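PDB 2ICS: deacetylase EF_0837 from Enterococcus faecalis, which binds two zinc ions per subunit and, as an esterase, deacetylates acetyl-(R)-mandelate in vitro with very low efficiency. Local coordinates for residues M290-W300 with T350-R358. Sequence-based numbering, arbitrary orientation.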
# COMPACT_ATOMS: atom_id res chain seq x y z
N MSE A 290 4.01 5.56 -8.49
CA MSE A 290 3.96 4.62 -9.60
C MSE A 290 4.85 5.12 -10.76
O MSE A 290 5.52 4.32 -11.41
CB MSE A 290 2.51 4.47 -10.08
CG MSE A 290 1.59 3.83 -9.03
SE MSE A 290 -0.29 4.06 -9.42
CE MSE A 290 -0.42 2.93 -10.97
N GLU A 291 4.85 6.43 -10.99
CA GLU A 291 5.67 7.01 -12.04
C GLU A 291 7.15 6.88 -11.70
O GLU A 291 8.00 6.88 -12.59
CB GLU A 291 5.31 8.49 -12.24
CG GLU A 291 3.84 8.72 -12.57
CD GLU A 291 3.45 10.18 -12.49
OE1 GLU A 291 4.09 10.92 -11.70
OE2 GLU A 291 2.51 10.59 -13.20
N LYS A 292 7.46 6.77 -10.41
CA LYS A 292 8.86 6.62 -10.00
C LYS A 292 9.37 5.23 -10.35
O LYS A 292 10.50 5.07 -10.80
CB LYS A 292 9.01 6.90 -8.51
CG LYS A 292 8.82 8.37 -8.15
CD LYS A 292 8.98 8.64 -6.65
CE LYS A 292 8.73 10.11 -6.35
NZ LYS A 292 8.65 10.40 -4.90
N LEU A 293 8.54 4.21 -10.16
CA LEU A 293 8.98 2.86 -10.51
C LEU A 293 8.95 2.68 -12.02
O LEU A 293 9.59 1.79 -12.57
CB LEU A 293 8.12 1.82 -9.81
CG LEU A 293 8.63 1.82 -8.36
CD1 LEU A 293 7.49 1.91 -7.39
CD2 LEU A 293 9.49 0.59 -8.14
N ARG A 294 8.20 3.55 -12.69
CA ARG A 294 8.13 3.49 -14.14
C ARG A 294 9.46 4.00 -14.66
O ARG A 294 10.06 3.39 -15.55
CB ARG A 294 6.99 4.37 -14.66
CG ARG A 294 6.99 4.54 -16.18
CD ARG A 294 7.07 3.21 -16.90
NE ARG A 294 7.08 3.35 -18.35
CZ ARG A 294 7.76 2.56 -19.17
NH1 ARG A 294 8.49 1.55 -18.69
NH2 ARG A 294 7.70 2.75 -20.49
N VAL A 295 9.93 5.10 -14.09
CA VAL A 295 11.20 5.69 -14.51
C VAL A 295 12.36 4.78 -14.11
O VAL A 295 13.40 4.77 -14.77
CB VAL A 295 11.39 7.10 -13.89
CG1 VAL A 295 11.77 6.99 -12.42
CG2 VAL A 295 12.46 7.86 -14.66
N VAL A 296 12.17 4.02 -13.04
CA VAL A 296 13.20 3.08 -12.58
C VAL A 296 13.36 1.98 -13.63
O VAL A 296 14.47 1.50 -13.86
CB VAL A 296 12.81 2.42 -11.23
CG1 VAL A 296 13.66 1.17 -10.97
CG2 VAL A 296 13.01 3.40 -10.09
N GLY A 297 12.26 1.59 -14.26
CA GLY A 297 12.33 0.55 -15.27
C GLY A 297 11.15 -0.41 -15.36
O GLY A 297 11.05 -1.15 -16.33
N TYR A 298 10.27 -0.42 -14.36
CA TYR A 298 9.11 -1.31 -14.39
C TYR A 298 8.20 -0.88 -15.55
O TYR A 298 8.23 0.28 -15.97
CB TYR A 298 8.30 -1.19 -13.09
CG TYR A 298 8.99 -1.68 -11.82
CD1 TYR A 298 10.39 -1.74 -11.73
CD2 TYR A 298 8.25 -2.00 -10.69
CE1 TYR A 298 11.01 -2.10 -10.54
CE2 TYR A 298 8.87 -2.36 -9.49
CZ TYR A 298 10.25 -2.40 -9.42
OH TYR A 298 10.86 -2.73 -8.24
N ASP A 299 7.39 -1.80 -16.08
CA ASP A 299 6.46 -1.44 -17.15
C ASP A 299 5.08 -1.22 -16.53
O ASP A 299 4.79 -1.74 -15.46
CB ASP A 299 6.39 -2.52 -18.25
CG ASP A 299 5.88 -3.87 -17.74
OD1 ASP A 299 4.89 -3.92 -16.99
OD2 ASP A 299 6.48 -4.90 -18.12
N TRP A 300 4.23 -0.44 -17.19
CA TRP A 300 2.91 -0.13 -16.65
C TRP A 300 2.06 -1.32 -16.22
O TRP A 300 1.41 -1.28 -15.17
CB TRP A 300 2.14 0.76 -17.62
CG TRP A 300 2.68 2.17 -17.64
CD1 TRP A 300 3.27 2.81 -18.69
CD2 TRP A 300 2.73 3.09 -16.53
NE1 TRP A 300 3.69 4.07 -18.31
CE2 TRP A 300 3.37 4.26 -16.99
CE3 TRP A 300 2.29 3.03 -15.20
CZ2 TRP A 300 3.59 5.37 -16.16
CZ3 TRP A 300 2.51 4.14 -14.38
CH2 TRP A 300 3.15 5.30 -14.86
N THR A 350 17.17 12.85 -8.01
CA THR A 350 16.17 13.28 -8.98
C THR A 350 16.22 12.48 -10.28
O THR A 350 17.27 12.01 -10.70
CB THR A 350 16.35 14.78 -9.31
OG1 THR A 350 16.11 15.57 -8.13
CG2 THR A 350 15.38 15.21 -10.40
N ARG A 351 15.05 12.33 -10.90
CA ARG A 351 14.92 11.61 -12.16
C ARG A 351 13.83 12.29 -12.97
O ARG A 351 12.85 12.80 -12.42
CB ARG A 351 14.53 10.14 -11.90
CG ARG A 351 15.54 9.34 -11.07
CD ARG A 351 16.85 9.15 -11.82
NE ARG A 351 17.75 8.20 -11.17
CZ ARG A 351 18.58 8.50 -10.17
NH1 ARG A 351 18.63 9.73 -9.69
NH2 ARG A 351 19.36 7.56 -9.65
N VAL A 352 13.99 12.33 -14.28
CA VAL A 352 13.00 12.97 -15.13
C VAL A 352 12.10 11.90 -15.76
O VAL A 352 12.56 11.11 -16.58
CB VAL A 352 13.66 13.81 -16.24
CG1 VAL A 352 12.60 14.46 -17.11
CG2 VAL A 352 14.54 14.88 -15.61
N ALA A 353 10.84 11.88 -15.35
CA ALA A 353 9.89 10.90 -15.89
C ALA A 353 9.40 11.36 -17.25
O ALA A 353 9.25 12.55 -17.50
CB ALA A 353 8.71 10.74 -14.95
N LYS A 354 9.16 10.39 -18.14
CA LYS A 354 8.68 10.69 -19.48
C LYS A 354 7.19 10.38 -19.60
O LYS A 354 6.54 10.80 -20.56
CB LYS A 354 9.44 9.87 -20.51
CG LYS A 354 10.94 10.10 -20.55
CD LYS A 354 11.61 9.14 -21.54
CE LYS A 354 13.10 9.42 -21.67
NZ LYS A 354 13.36 10.80 -22.18
N GLU A 355 6.65 9.64 -18.63
CA GLU A 355 5.24 9.27 -18.67
C GLU A 355 4.52 9.53 -17.34
O GLU A 355 5.06 9.25 -16.26
CB GLU A 355 5.11 7.80 -19.07
CG GLU A 355 6.02 7.41 -20.24
CD GLU A 355 5.81 5.98 -20.71
OE1 GLU A 355 5.92 5.05 -19.89
OE2 GLU A 355 5.55 5.79 -21.91
N GLN A 356 3.31 10.06 -17.43
CA GLN A 356 2.50 10.37 -16.26
C GLN A 356 1.17 9.62 -16.27
O GLN A 356 0.49 9.56 -17.30
CB GLN A 356 2.22 11.88 -16.20
CG GLN A 356 3.44 12.75 -15.92
CD GLN A 356 3.12 14.23 -16.00
OE1 GLN A 356 2.13 14.70 -15.43
NE2 GLN A 356 3.96 14.98 -16.70
N ILE A 357 0.79 9.06 -15.12
CA ILE A 357 -0.47 8.35 -15.02
C ILE A 357 -1.42 9.24 -14.21
O ILE A 357 -1.03 9.79 -13.18
CB ILE A 357 -0.29 6.95 -14.36
CG1 ILE A 357 -1.62 6.21 -14.33
CG2 ILE A 357 0.31 7.10 -12.96
CD1 ILE A 357 -1.50 4.73 -14.02
N ARG A 358 -2.65 9.39 -14.69
CA ARG A 358 -3.63 10.25 -14.03
C ARG A 358 -5.05 9.70 -13.96
O ARG A 358 -5.66 9.43 -14.99
CB ARG A 358 -3.70 11.61 -14.74
CG ARG A 358 -2.36 12.29 -14.92
CD ARG A 358 -2.49 13.46 -15.87
NE ARG A 358 -1.20 14.09 -16.14
CZ ARG A 358 -1.02 15.11 -16.97
NH1 ARG A 358 -2.06 15.62 -17.63
NH2 ARG A 358 0.19 15.63 -17.15
O HOH W 1 7.07 7.49 -15.21
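Val-295 of helix 290-296 meets Ala-353, just before the chain turns a corner at Lys-354: the helix runs at 91° to strand 350-353 but nearly antiparallel, at 153°, to strand 355-358. The polar centre is Glu-355. Its OE1 accepts three hydrogen bonds, two of them from Arg-294, which grips it side-on in a salt bridge. Arg-294 NE lies 2.6 Å from Glu-355 OE1 and meets it nearly along the C-O axis, while NH2 comes to the same oxygen from above the carboxylate plane. The third donor, Trp-300 NE1, 2.9 Å from Glu-355 OE1, comes from the other side of that plane. Arg-294 CG stands anti to the backbone N (chi1 170°) and lies over one face of the Trp-300 ring; the bend at chi2 then turns the rest of the chain to Glu-355. NH1 bonds back to Tyr-298 O, fixing the guanidinium further.

The extended side chain of Glu-291 reaches the strand backbone. Its OE2 uses the anti lone pair to accept from Ile-357 N at 3.0 Å, and its OE1 is paired with Lys-341 of the adjoining strand 331-344. A water bridges Glu-291 O and Glu-355 O, donating to both.

The apolar part gathers on Ile-357. Its CB lies 3.8 Å from Trp-300 CH2, and its CD1 reaches the selenomethionine methyl, CE of Met-290, at 3.7 Å. At the other end Val-295 CG2 rests 3.8 Å from Val-352 O and also touches Arg-351 CB; Phe-253 of helix 253-261 packs against Val-295 and Arg-351.

The contact joins helix 286-296 to the long strand that runs on beside strand 331-344, away from the zinc site. Three donors on one oxygen, one arginine supplying two, would probably favour the ionised form of Glu-355 and fix its carboxylate.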